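Local atomic coordinates of alkaline serine protease (Pseudoalteromonas sp., PDB entry 1Y9Z), a protein that hydrolyses peptide bonds as a subtilisin-like serine protease, probably adapted to cold and alkaline conditions. Residues A42-W56 and Q89-E101. Numbering follows the deposited sequence.
With PMS (phenylmethanesulfonic acid), chain H.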
loop_
_atom_site.group_PDB
_atom_site.type_symbol
_atom_site.label_atom_id
_atom_site.label_comp_id
_atom_site.label_asym_id
_atom_site.label_seq_id
_atom_site.Cartn_x
_atom_site.Cartn_y
_atom_site.Cartn_z
ATOM N N ALA A 42 -4.717 -20.552 2.482
ATOM C CA ALA A 42 -4.978 -21.156 3.786
ATOM C C ALA A 42 -5.416 -20.254 4.933
ATOM O O ALA A 42 -5.250 -20.609 6.103
ATOM C CB ALA A 42 -3.766 -21.978 4.211
ATOM N N ASN A 43 -5.972 -19.090 4.621
ATOM C CA ASN A 43 -6.457 -18.208 5.675
ATOM C C ASN A 43 -7.852 -18.680 6.079
ATOM O O ASN A 43 -8.484 -19.454 5.359
ATOM C CB ASN A 43 -6.551 -16.758 5.189
ATOM C CG ASN A 43 -5.286 -15.970 5.450
ATOM O OD1 ASN A 43 -4.663 -16.114 6.500
ATOM N ND2 ASN A 43 -4.911 -15.113 4.506
ATOM N N ASN A 44 -8.316 -18.232 7.240
ATOM C CA ASN A 44 -9.656 -18.577 7.705
ATOM C C ASN A 44 -10.549 -17.557 7.024
ATOM O O ASN A 44 -11.078 -16.637 7.655
ATOM C CB ASN A 44 -9.753 -18.440 9.223
ATOM C CG ASN A 44 -8.693 -19.238 9.936
ATOM O OD1 ASN A 44 -8.327 -20.327 9.496
ATOM N ND2 ASN A 44 -8.195 -18.708 11.046
ATOM N N VAL A 45 -10.707 -17.739 5.720
ATOM C CA VAL A 45 -11.473 -16.818 4.905
ATOM C C VAL A 45 -12.754 -17.403 4.333
ATOM O O VAL A 45 -12.786 -18.541 3.861
ATOM C CB VAL A 45 -10.585 -16.283 3.748
ATOM C CG1 VAL A 45 -10.111 -17.435 2.868
ATOM C CG2 VAL A 45 -11.349 -15.254 2.930
ATOM N N THR A 46 -13.815 -16.607 4.396
ATOM C CA THR A 46 -15.117 -16.989 3.869
ATOM C C THR A 46 -15.632 -15.778 3.110
ATOM O O THR A 46 -14.995 -14.725 3.115
ATOM C CB THR A 46 -16.112 -17.330 4.992
ATOM O OG1 THR A 46 -16.218 -16.222 5.891
ATOM C CG2 THR A 46 -15.653 -18.566 5.753
ATOM N N GLY A 47 -16.778 -15.923 2.459
ATOM C CA GLY A 47 -17.336 -14.812 1.714
ATOM C C GLY A 47 -18.785 -15.051 1.359
ATOM O O GLY A 47 -19.300 -16.157 1.526
ATOM N N THR A 48 -19.447 -14.007 0.873
ATOM C CA THR A 48 -20.847 -14.101 0.486
ATOM C C THR A 48 -20.983 -13.614 -0.950
ATOM O O THR A 48 -20.871 -12.421 -1.213
ATOM C CB THR A 48 -21.736 -13.228 1.392
ATOM O OG1 THR A 48 -21.573 -13.631 2.757
ATOM C CG2 THR A 48 -23.201 -13.372 0.997
ATOM N N ASN A 49 -21.217 -14.539 -1.874
ATOM C CA ASN A 49 -21.353 -14.179 -3.280
ATOM C C ASN A 49 -22.525 -13.254 -3.566
ATOM O O ASN A 49 -23.539 -13.266 -2.863
ATOM C CB ASN A 49 -21.525 -15.425 -4.157
ATOM C CG ASN A 49 -20.234 -16.189 -4.363
ATOM O OD1 ASN A 49 -19.141 -15.641 -4.234
ATOM N ND2 ASN A 49 -20.358 -17.466 -4.711
ATOM N N ASN A 50 -22.370 -12.458 -4.617
ATOM C CA ASN A 50 -23.407 -11.544 -5.071
ATOM C C ASN A 50 -23.609 -11.813 -6.560
ATOM O O ASN A 50 -22.644 -11.966 -7.310
ATOM C CB ASN A 50 -22.996 -10.090 -4.837
ATOM C CG ASN A 50 -24.042 -9.110 -5.324
ATOM O OD1 ASN A 50 -23.963 -8.602 -6.441
ATOM N ND2 ASN A 50 -25.041 -8.850 -4.488
ATOM N N SER A 51 -24.867 -11.875 -6.981
ATOM C CA SER A 51 -25.205 -12.158 -8.372
ATOM C C SER A 51 -24.484 -11.303 -9.414
ATOM O O SER A 51 -24.275 -11.744 -10.542
ATOM C CB SER A 51 -26.719 -12.026 -8.576
ATOM O OG SER A 51 -27.161 -10.705 -8.317
ATOM N N GLY A 52 -24.096 -10.088 -9.041
ATOM C CA GLY A 52 -23.433 -9.220 -9.997
ATOM C C GLY A 52 -21.921 -9.281 -10.077
ATOM O O GLY A 52 -21.331 -8.668 -10.966
ATOM N N THR A 53 -21.281 -10.021 -9.176
ATOM C CA THR A 53 -19.821 -10.088 -9.181
ATOM C C THR A 53 -19.203 -11.485 -9.153
ATOM O O THR A 53 -18.046 -11.645 -8.767
ATOM C CB THR A 53 -19.241 -9.277 -8.004
ATOM O OG1 THR A 53 -19.809 -9.745 -6.774
ATOM C CG2 THR A 53 -19.559 -7.796 -8.169
ATOM N N GLY A 54 -19.965 -12.492 -9.564
ATOM C CA GLY A 54 -19.441 -13.848 -9.583
ATOM C C GLY A 54 -19.019 -14.398 -8.232
ATOM O O GLY A 54 -19.721 -14.228 -7.236
ATOM N N ASN A 55 -17.871 -15.067 -8.200
ATOM C CA ASN A 55 -17.365 -15.652 -6.964
ATOM C C ASN A 55 -16.414 -14.712 -6.238
ATOM O O ASN A 55 -15.508 -14.138 -6.844
ATOM C CB ASN A 55 -16.652 -16.977 -7.251
ATOM C CG ASN A 55 -17.595 -18.044 -7.772
ATOM O OD1 ASN A 55 -18.667 -18.267 -7.209
ATOM N ND2 ASN A 55 -17.194 -18.714 -8.845
ATOM N N TRP A 56 -16.620 -14.565 -4.933
ATOM C CA TRP A 56 -15.781 -13.688 -4.129
ATOM C C TRP A 56 -14.329 -14.150 -4.128
ATOM O O TRP A 56 -13.414 -13.337 -3.985
ATOM C CB TRP A 56 -16.295 -13.621 -2.684
ATOM C CG TRP A 56 -16.250 -14.926 -1.934
ATOM C CD1 TRP A 56 -17.267 -15.831 -1.790
ATOM C CD2 TRP A 56 -15.130 -15.467 -1.220
ATOM N NE1 TRP A 56 -16.849 -16.897 -1.029
ATOM C CE2 TRP A 56 -15.543 -16.700 -0.667
ATOM C CE3 TRP A 56 -13.817 -15.029 -0.994
ATOM C CZ2 TRP A 56 -14.689 -17.501 0.099
ATOM C CZ3 TRP A 56 -12.968 -15.828 -0.230
ATOM C CH2 TRP A 56 -13.409 -17.050 0.307
ATOM N N GLN A 89 -2.685 -17.314 10.206
ATOM C CA GLN A 89 -3.900 -18.091 9.973
ATOM C C GLN A 89 -4.814 -18.218 11.196
ATOM O O GLN A 89 -5.326 -19.298 11.499
ATOM C CB GLN A 89 -3.502 -19.479 9.458
ATOM C CG GLN A 89 -2.778 -19.434 8.117
ATOM C CD GLN A 89 -2.026 -20.711 7.800
ATOM O OE1 GLN A 89 -0.886 -20.900 8.226
ATOM N NE2 GLN A 89 -2.664 -21.599 7.050
ATOM N N ASN A 90 -5.030 -17.099 11.879
ATOM C CA ASN A 90 -5.883 -17.068 13.063
ATOM C C ASN A 90 -7.113 -16.188 12.848
ATOM O O ASN A 90 -8.239 -16.596 13.129
ATOM C CB ASN A 90 -5.089 -16.548 14.264
ATOM C CG ASN A 90 -4.064 -17.548 14.762
ATOM O OD1 ASN A 90 -2.911 -17.196 15.022
ATOM N ND2 ASN A 90 -4.482 -18.799 14.908
ATOM N N ALA A 91 -6.890 -14.979 12.348
ATOM C CA ALA A 91 -7.980 -14.043 12.113
ATOM C C ALA A 91 -9.022 -14.582 11.144
ATOM O O ALA A 91 -8.701 -15.321 10.213
ATOM C CB ALA A 91 -7.425 -12.730 11.586
ATOM N N ASN A 92 -10.278 -14.214 11.378
ATOM C CA ASN A 92 -11.364 -14.618 10.500
ATOM C C ASN A 92 -11.546 -13.477 9.518
ATOM O O ASN A 92 -11.631 -12.314 9.913
ATOM C CB ASN A 92 -12.657 -14.828 11.285
ATOM C CG ASN A 92 -12.545 -15.946 12.288
ATOM O OD1 ASN A 92 -12.395 -17.112 11.922
ATOM N ND2 ASN A 92 -12.603 -15.597 13.567
ATOM N N ILE A 93 -11.595 -13.819 8.238
ATOM C CA ILE A 93 -11.748 -12.832 7.181
ATOM C C ILE A 93 -12.980 -13.150 6.352
ATOM O O ILE A 93 -13.179 -14.295 5.947
ATOM C CB ILE A 93 -10.529 -12.846 6.240
ATOM C CG1 ILE A 93 -9.245 -12.664 7.050
ATOM C CG2 ILE A 93 -10.666 -11.753 5.186
ATOM C CD1 ILE A 93 -7.979 -12.869 6.243
ATOM N N HIS A 94 -13.815 -12.142 6.113
ATOM C CA HIS A 94 -15.003 -12.335 5.290
ATOM C C HIS A 94 -14.872 -11.411 4.091
ATOM O O HIS A 94 -14.525 -10.237 4.230
ATOM C CB HIS A 94 -16.286 -12.011 6.055
ATOM C CG HIS A 94 -17.516 -12.561 5.402
ATOM N ND1 HIS A 94 -17.801 -13.909 5.377
ATOM C CD2 HIS A 94 -18.508 -11.954 4.708
ATOM C CE1 HIS A 94 -18.916 -14.110 4.696
ATOM N NE2 HIS A 94 -19.364 -12.939 4.279
ATOM N N ILE A 95 -15.148 -11.949 2.912
ATOM C CA ILE A 95 -15.026 -11.192 1.681
ATOM C C ILE A 95 -16.359 -10.864 1.021
ATOM O O ILE A 95 -17.206 -11.737 0.832
ATOM C CB ILE A 95 -14.166 -11.971 0.648
ATOM C CG1 ILE A 95 -12.822 -12.374 1.269
ATOM C CG2 ILE A 95 -13.954 -11.130 -0.604
ATOM C CD1 ILE A 95 -11.972 -11.214 1.753
ATOM N N VAL A 96 -16.546 -9.589 0.694
ATOM C CA VAL A 96 -17.736 -9.150 -0.022
ATOM C C VAL A 96 -17.167 -8.446 -1.250
ATOM O O VAL A 96 -16.530 -7.395 -1.144
ATOM C CB VAL A 96 -18.600 -8.170 0.797
ATOM C CG1 VAL A 96 -19.756 -7.660 -0.061
ATOM C CG2 VAL A 96 -19.157 -8.873 2.031
ATOM N N LYS A 97 -17.372 -9.058 -2.411
ATOM C CA LYS A 97 -16.861 -8.538 -3.675
ATOM C C LYS A 97 -17.862 -7.601 -4.346
ATOM O O LYS A 97 -18.893 -8.044 -4.855
ATOM C CB LYS A 97 -16.535 -9.716 -4.601
ATOM C CG LYS A 97 -15.913 -9.342 -5.934
ATOM C CD LYS A 97 -15.713 -10.593 -6.776
ATOM C CE LYS A 97 -15.226 -10.278 -8.175
ATOM N NZ LYS A 97 -15.201 -11.515 -9.011
ATOM N N VAL A 98 -17.549 -6.308 -4.348
ATOM C CA VAL A 98 -18.430 -5.317 -4.957
ATOM C C VAL A 98 -17.915 -4.819 -6.305
ATOM O O VAL A 98 -18.651 -4.181 -7.056
ATOM C CB VAL A 98 -18.637 -4.094 -4.024
ATOM C CG1 VAL A 98 -19.310 -4.536 -2.732
ATOM C CG2 VAL A 98 -17.300 -3.421 -3.732
ATOM N N PHE A 99 -16.654 -5.115 -6.615
ATOM C CA PHE A 99 -16.059 -4.682 -7.876
ATOM C C PHE A 99 -15.686 -5.800 -8.835
ATOM O O PHE A 99 -15.150 -6.834 -8.428
ATOM C CB PHE A 99 -14.776 -3.876 -7.638
ATOM C CG PHE A 99 -14.976 -2.593 -6.891
ATOM C CD1 PHE A 99 -14.485 -2.450 -5.599
ATOM C CD2 PHE A 99 -15.624 -1.517 -7.486
ATOM C CE1 PHE A 99 -14.635 -1.249 -4.907
ATOM C CE2 PHE A 99 -15.779 -0.313 -6.803
ATOM C CZ PHE A 99 -15.283 -0.180 -5.512
ATOM N N ASN A 100 -15.974 -5.574 -10.114
ATOM C CA ASN A 100 -15.591 -6.496 -11.173
ATOM C C ASN A 100 -14.504 -5.711 -11.898
ATOM O O ASN A 100 -14.261 -4.545 -11.580
ATOM C CB ASN A 100 -16.739 -6.768 -12.148
ATOM C CG ASN A 100 -17.827 -7.631 -11.547
ATOM O OD1 ASN A 100 -17.552 -8.650 -10.914
ATOM N ND2 ASN A 100 -19.077 -7.235 -11.760
ATOM N N GLU A 101 -13.854 -6.340 -12.867
ATOM C CA GLU A 101 -12.809 -5.670 -13.628
ATOM C C GLU A 101 -13.328 -4.356 -14.214
ATOM O O GLU A 101 -12.622 -3.350 -14.226
ATOM C CB GLU A 101 -12.327 -6.587 -14.753
ATOM C CG GLU A 101 -11.247 -5.988 -15.636
ATOM C CD GLU A 101 -10.849 -6.912 -16.772
ATOM O OE1 GLU A 101 -9.892 -6.577 -17.500
ATOM O OE2 GLU A 101 -11.492 -7.971 -16.939
HETATM C C PMS H . -8.921 3.709 -4.428
HETATM S S PMS H . -8.643 3.845 -2.646
HETATM C C1 PMS H . -10.364 3.286 -4.803
HETATM C C2 PMS H . -11.341 4.324 -5.021
HETATM C C3 PMS H . -12.685 3.977 -5.371
HETATM C C4 PMS H . -13.009 2.570 -5.492
HETATM C C5 PMS H . -12.054 1.546 -5.279
HETATM C C6 PMS H . -10.700 1.844 -4.929
HETATM O O2S PMS H . -9.868 4.366 -2.048
HETATM O O1S PMS H . -7.543 4.745 -2.391
HETATM O O HOH W 1 -6.657 -16.478 8.772
HETATM O O HOH W 2 -3.396 -15.074 8.604
HETATM O O HOH W 3 -14.410 -15.948 7.944
HETATM O O HOH W 4 -18.997 -11.349 -2.899
#
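H94 and the strand beside it, 44-47, illustrate how an edge strand in the parallel part of a sheet can be held by side chains as well as backbone. The backbone ladder runs from I93 N to N44 O, T46 N to I93 O, I95 N to T46 O and T48 N to I95 O. ND1 of H94 meets T46 OG1 at 2.8 Å and NE2 meets T48 OG1, also at 2.8 Å; both hydroxyls lie in the ring plane, and these two hydrogen bonds, one to the strand and one just past G47, fix the imidazole's rotation. G47 CA sits over one ring face in a CH-pi contact. On the other side of the sheet packing is close: V45 CG2 reaches I95 CG1 at 3.6 Å, and W56 CE3 approaches I95 CB at 3.5 Å.

Farther along, K97 runs fully extended (chi1 -177°) to the 50-55 loop, and its NZ donates to T53 O at 2.9 Å and to Q58 O. T53 OG1 returns a bond to K97 O, while N100 ND2 grips G52 O at an almost straight 172°. A methionine in place of K97 would probably leave the carbonyls of T53 and Q58 without their shared amine donor.

The opposite end, with A42 exposed, is looser and wetter: N44 ND2 bonds only weakly to Q89 O and N90 O, and waters bridge N43 and N44 to 89-91, although Q89 NE2 holds A42 O at 2.9 Å and A74 O takes N43 ND2. Parallel pairing of 44-47 with 92-97, in a strand that carries F99 on to the phenylmethanesulfonic acid pocket, is typical of the subtilase alpha/beta fold.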